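Local atomic coordinates of 11R-lipoxygenase (Gersemia fruticosa, PDB entry 3VF1), a protein that probably adds molecular oxygen to polyunsaturated fatty acids with a catalytic non-heme iron, in a calcium-dependent manner. Residues K477-Q481 with R482-G486; R466-F470 with D471-L475. All coordinates share one frame; numbering follows the deposited sequence.

How the contacts relate
The two contacts sit at opposite ends of one short helix, 475-481, in the lipoxygenase domain: contact 2 winds the chain up to its N-cap, and contact 1 closes its C-terminal end. Their centres lie about 14 Å apart, and Asp-478 of contact 1 packs against the carbonyl of Ser-472 in contact 2. Both are partly buried, but contact 2 is nearer the centre of the chain, where its aromatic rings face helices 369-410 and 557-579. Contact 1 lies farther out, next to a bound sugar. Hydroxyls and two aromatic rings shape the turn of contact 2; contact 1 relies on a Schellman motif with a glycine just past the helix, a long salt bridge and aliphatic cover.

Contact 1: residues K477-Q481 with R482-G486; sequences KDLRQ and RGVDG. With GLC (alpha-D-glucopyranose), chain C.
Helix 475-481 ends in a Schellman motif, in which Val-484 N reaches back to Leu-479 O (3.2 Å) and Gly-483 N bonds to Arg-480 O. Gly-483 makes the turn with a positive phi of 68°. One step earlier, Arg-482 N still makes a helical bond to Asp-478 O. The side chain of Arg-482 then folds back along the helix, bending at chi3 (-75°), and its NE meets Asp-478 OD2 at 3.4 Å in a weak hydrogen bond that is part of a salt bridge. Carboxylate and guanidinium planes are turned 36° from each other. Leu-479 CD2 approaches Arg-482 NH2 obliquely at 3.5 Å, while Val-484 CG2 sits 4.2 Å above the centre of one guanidinium face. Arg-482 NH2 bonds to the carbonyl of Pro-267, and NH1 weakly to that of Ile-270. Across the helix end, Asp-485 CB lies against Leu-479 CB (3.9 Å), and its OD2 stands at the guanidinium edge of Arg-480, 4.2 Å from NE and too far for a salt bridge. Asp-485 O comes within 3.3 Å of GLC O5, while Gly-486 O makes a weak hydrogen bond to the fructose. With several polar partners spread round its guanidinium, the buried Arg-482 can probably keep its charge; its orientation is probably set chiefly by the bond to Pro-267 O, with the weaker bonds and the methyl groups limiting its rotation.

Contact 2: residues R466-F470 with D471-L475; sequences RSVTF and DSYDL
The rings of Phe-470 and Tyr-473 lie on the same side of the short 3-10 segment 470-473, their centroids 5.2 Å apart and their planes inclined by 33°, so the rings lean against each other obliquely. Phe-470 CD2 touches Tyr-473 CB at 4.3 Å, and the turn between them is closed by Tyr-473 N bonding to Phe-470 O (3.0 Å). The tyrosine ring turns its edge to the preceding residues: Thr-469 O lies in its plane, 4.0 Å from CD1, and Val-468 CG2 comes near the same plane by CE1. Thr-469 sits where the turn begins. Its OG1, placed between the backbone N and the carbonyl carbon (chi1 81°), accepts Asp-471 N at 3.2 Å and lies against Asp-471 CB. Its carbonyl oxygen is gripped twice by Ser-472, strongly by OG at 2.8 Å, approaching almost straight on to the C=O, and weakly by the backbone N. The serine hydroxyl swings back to that carbonyl because chi1 is 66°, and it also receives Arg-395 NH2. Arg-395, on helix 369-410, reaches Tyr-473 as well, offering its carbonyl to OH and making a cation-pi contact with the ring; on its own flank Phe-470 meets Tyr-539 edge-to-face. At the far end Asp-474 takes the N-cap position, its OD1 capping a backbone N just beyond Leu-475. The whole is an ST turn leading through a short 3-10 segment into a capped alpha helix, packed on the long helix 369-410 that carries the iron ligands His-392 and His-397.

Contact 1: residues K477-Q481 with R482-G486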
loop_
_atom_site.group_PDB
_atom_site.type_symbol
_atom_site.label_atom_id
_atom_site.label_comp_id
_atom_site.label_asym_id
_atom_site.label_seq_id
_atom_site.Cartn_x
_atom_site.Cartn_y
_atom_site.Cartn_z
ATOM N N LYS A 477 18.996 4.852 -1.722
ATOM C CA LYS A 477 20.143 3.952 -1.739
ATOM C C LYS A 477 19.860 2.664 -2.509
ATOM O O LYS A 477 20.777 2.040 -3.041
ATOM C CB LYS A 477 20.591 3.635 -0.309
ATOM C CG LYS A 477 21.218 4.826 0.402
ATOM C CD LYS A 477 21.560 4.513 1.849
ATOM C CE LYS A 477 21.992 5.769 2.586
ATOM N NZ LYS A 477 22.054 5.566 4.059
ATOM N N ASP A 478 18.594 2.267 -2.574
ATOM C CA ASP A 478 18.223 1.067 -3.315
ATOM C C ASP A 478 18.382 1.302 -4.812
ATOM O O ASP A 478 19.047 0.532 -5.503
ATOM C CB ASP A 478 16.787 0.651 -2.999
ATOM C CG ASP A 478 16.399 -0.649 -3.677
ATOM O OD1 ASP A 478 16.885 -1.716 -3.243
ATOM O OD2 ASP A 478 15.604 -0.608 -4.640
ATOM N N LEU A 479 17.769 2.370 -5.309
ATOM C CA LEU A 479 17.889 2.729 -6.714
ATOM C C LEU A 479 19.352 2.926 -7.091
ATOM O O LEU A 479 19.763 2.627 -8.210
ATOM C CB LEU A 479 17.110 4.011 -7.004
ATOM C CG LEU A 479 15.588 3.929 -6.866
ATOM C CD1 LEU A 479 14.969 5.306 -7.015
ATOM C CD2 LEU A 479 15.012 2.972 -7.893
ATOM N N ARG A 480 20.135 3.430 -6.145
ATOM C CA ARG A 480 21.531 3.759 -6.406
ATOM C C ARG A 480 22.411 2.516 -6.501
ATOM O O ARG A 480 23.275 2.431 -7.374
ATOM C CB ARG A 480 22.062 4.693 -5.320
ATOM C CG ARG A 480 23.496 5.144 -5.534
ATOM C CD ARG A 480 23.932 6.091 -4.436
ATOM N NE ARG A 480 23.173 7.340 -4.469
ATOM C CZ ARG A 480 23.039 8.169 -3.436
ATOM N NH1 ARG A 480 23.607 7.889 -2.268
ATOM N NH2 ARG A 480 22.328 9.280 -3.569
ATOM N N GLN A 481 22.195 1.554 -5.609
ATOM C CA GLN A 481 22.993 0.333 -5.614
ATOM C C GLN A 481 22.588 -0.567 -6.780
ATOM O O GLN A 481 23.347 -1.443 -7.192
ATOM C CB GLN A 481 22.869 -0.407 -4.277
ATOM C CG GLN A 481 21.534 -1.102 -4.048
ATOM C CD GLN A 481 21.594 -2.601 -4.300
ATOM O OE1 GLN A 481 22.663 -3.160 -4.548
ATOM N NE2 GLN A 481 20.442 -3.258 -4.231
ATOM N N ARG A 482 21.390 -0.342 -7.314
ATOM C CA ARG A 482 20.935 -1.060 -8.500
ATOM C C ARG A 482 21.448 -0.401 -9.779
ATOM O O ARG A 482 21.356 -0.977 -10.861
ATOM C CB ARG A 482 19.408 -1.136 -8.535
ATOM C CG ARG A 482 18.811 -2.144 -7.568
ATOM C CD ARG A 482 17.441 -2.594 -8.037
ATOM N NE ARG A 482 16.418 -1.575 -7.821
ATOM C CZ ARG A 482 15.359 -1.383 -8.605
ATOM N NH1 ARG A 482 15.165 -2.132 -9.681
ATOM N NH2 ARG A 482 14.487 -0.429 -8.312
ATOM N N GLY A 483 21.986 0.807 -9.652
ATOM C CA GLY A 483 22.558 1.513 -10.785
ATOM C C GLY A 483 21.524 1.943 -11.809
ATOM O O GLY A 483 21.836 2.073 -12.991
ATOM N N VAL A 484 20.296 2.179 -11.355
ATOM C CA VAL A 484 19.203 2.538 -12.256
ATOM C C VAL A 484 18.676 3.951 -12.015
ATOM O O VAL A 484 17.754 4.398 -12.696
ATOM C CB VAL A 484 18.020 1.559 -12.125
ATOM C CG1 VAL A 484 18.445 0.153 -12.512
ATOM C CG2 VAL A 484 17.455 1.588 -10.710
ATOM N N ASP A 485 19.260 4.657 -11.053
ATOM C CA ASP A 485 18.757 5.975 -10.679
ATOM C C ASP A 485 19.135 7.059 -11.691
ATOM O O ASP A 485 18.657 8.188 -11.599
ATOM C CB ASP A 485 19.253 6.363 -9.282
ATOM C CG ASP A 485 20.762 6.494 -9.208
ATOM O OD1 ASP A 485 21.456 5.963 -10.104
ATOM O OD2 ASP A 485 21.257 7.123 -8.248
ATOM N N GLY A 486 19.983 6.714 -12.656
ATOM C CA GLY A 486 20.414 7.666 -13.666
ATOM C C GLY A 486 19.661 7.566 -14.981
ATOM O O GLY A 486 19.864 8.385 -15.877
HETATM C C1 GLC C . 19.488 11.093 -10.311
HETATM C C2 GLC C . 20.336 10.867 -9.064
HETATM C C3 GLC C . 21.483 11.866 -9.007
HETATM C C4 GLC C . 22.268 11.815 -10.310
HETATM C C5 GLC C . 21.339 11.985 -11.506
HETATM C C6 GLC C . 22.127 11.834 -12.804
HETATM O O2 GLC C . 19.536 11.000 -7.910
HETATM O O3 GLC C . 22.332 11.568 -7.921
HETATM O O4 GLC C . 23.242 12.834 -10.320
HETATM O O5 GLC C . 20.303 11.023 -11.466
HETATM O O6 GLC C . 21.472 12.503 -13.860
#

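Contact 2: residues R466-F470 with D471-L475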
loop_
_atom_site.group_PDB
_atom_site.type_symbol
_atom_site.label_atom_id
_atom_site.label_comp_id
_atom_site.label_asym_id
_atom_site.label_seq_id
_atom_site.Cartn_x
_atom_site.Cartn_y
_atom_site.Cartn_z
ATOM N N ARG A 466 12.365 -13.989 4.372
ATOM C CA ARG A 466 13.523 -14.564 5.049
ATOM C C ARG A 466 14.799 -13.758 4.816
ATOM O O ARG A 466 15.707 -13.783 5.645
ATOM C CB ARG A 466 13.747 -16.011 4.603
ATOM C CG ARG A 466 12.844 -17.019 5.292
ATOM C CD ARG A 466 13.373 -18.437 5.141
ATOM N NE ARG A 466 13.291 -18.929 3.768
ATOM C CZ ARG A 466 12.209 -19.491 3.234
ATOM N NH1 ARG A 466 11.098 -19.629 3.948
ATOM N NH2 ARG A 466 12.235 -19.912 1.976
ATOM N N SER A 467 14.867 -13.045 3.695
ATOM C CA SER A 467 16.077 -12.317 3.329
ATOM C C SER A 467 15.903 -10.800 3.336
ATOM O O SER A 467 16.864 -10.063 3.113
ATOM C CB SER A 467 16.551 -12.758 1.941
ATOM O OG SER A 467 16.948 -14.118 1.940
ATOM N N VAL A 468 14.688 -10.328 3.591
ATOM C CA VAL A 468 14.412 -8.898 3.498
ATOM C C VAL A 468 14.918 -8.131 4.714
ATOM O O VAL A 468 14.867 -8.622 5.840
ATOM C CB VAL A 468 12.902 -8.615 3.332
ATOM C CG1 VAL A 468 12.163 -8.815 4.651
ATOM C CG2 VAL A 468 12.686 -7.202 2.818
ATOM N N THR A 469 15.423 -6.927 4.469
ATOM C CA THR A 469 15.733 -5.984 5.536
ATOM C C THR A 469 15.199 -4.618 5.127
ATOM O O THR A 469 14.784 -4.424 3.987
ATOM C CB THR A 469 17.247 -5.878 5.803
ATOM O OG1 THR A 469 17.849 -5.002 4.843
ATOM C CG2 THR A 469 17.909 -7.247 5.735
ATOM N N PHE A 470 15.215 -3.669 6.055
ATOM C CA PHE A 470 14.684 -2.339 5.778
ATOM C C PHE A 470 15.634 -1.487 4.936
ATOM O O PHE A 470 15.282 -0.380 4.527
ATOM C CB PHE A 470 14.328 -1.618 7.080
ATOM C CG PHE A 470 12.887 -1.767 7.474
ATOM C CD1 PHE A 470 12.450 -2.895 8.149
ATOM C CD2 PHE A 470 11.968 -0.781 7.159
ATOM C CE1 PHE A 470 11.119 -3.036 8.506
ATOM C CE2 PHE A 470 10.637 -0.916 7.513
ATOM C CZ PHE A 470 10.213 -2.044 8.189
ATOM N N ASP A 471 16.832 -1.999 4.672
ATOM C CA ASP A 471 17.752 -1.318 3.766
ATOM C C ASP A 471 17.146 -1.237 2.369
ATOM O O ASP A 471 17.394 -0.285 1.626
ATOM C CB ASP A 471 19.099 -2.040 3.703
ATOM C CG ASP A 471 19.897 -1.902 4.985
ATOM O OD1 ASP A 471 19.535 -1.054 5.830
ATOM O OD2 ASP A 471 20.895 -2.637 5.142
ATOM N N SER A 472 16.347 -2.240 2.018
ATOM C CA SER A 472 15.709 -2.285 0.708
ATOM C C SER A 472 14.542 -1.304 0.620
ATOM O O SER A 472 13.926 -1.156 -0.437
ATOM C CB SER A 472 15.228 -3.704 0.392
ATOM O OG SER A 472 14.196 -4.111 1.275
ATOM N N TYR A 473 14.239 -0.637 1.730
ATOM C CA TYR A 473 13.172 0.357 1.757
ATOM C C TYR A 473 13.717 1.778 1.671
ATOM O O TYR A 473 12.960 2.727 1.480
ATOM C CB TYR A 473 12.314 0.189 3.010
ATOM C CG TYR A 473 11.282 -0.902 2.874
ATOM C CD1 TYR A 473 11.607 -2.228 3.123
ATOM C CD2 TYR A 473 9.983 -0.606 2.483
ATOM C CE1 TYR A 473 10.663 -3.227 2.991
ATOM C CE2 TYR A 473 9.036 -1.598 2.349
ATOM C CZ TYR A 473 9.381 -2.904 2.606
ATOM O OH TYR A 473 8.435 -3.888 2.472
ATOM N N ASP A 474 15.030 1.923 1.814
ATOM C CA ASP A 474 15.671 3.209 1.579
ATOM C C ASP A 474 15.718 3.445 0.076
ATOM O O ASP A 474 16.642 3.004 -0.605
ATOM C CB ASP A 474 17.080 3.235 2.172
ATOM C CG ASP A 474 17.715 4.613 2.106
ATOM O OD1 ASP A 474 17.376 5.385 1.186
ATOM O OD2 ASP A 474 18.553 4.924 2.977
ATOM N N LEU A 475 14.705 4.136 -0.432
ATOM C CA LEU A 475 14.541 4.333 -1.868
ATOM C C LEU A 475 15.821 4.830 -2.527
ATOM O O LEU A 475 16.308 4.235 -3.487
ATOM C CB LEU A 475 13.414 5.332 -2.128
ATOM C CG LEU A 475 12.991 5.503 -3.585
ATOM C CD1 LEU A 475 12.332 4.233 -4.101
ATOM C CD2 LEU A 475 12.058 6.695 -3.729
#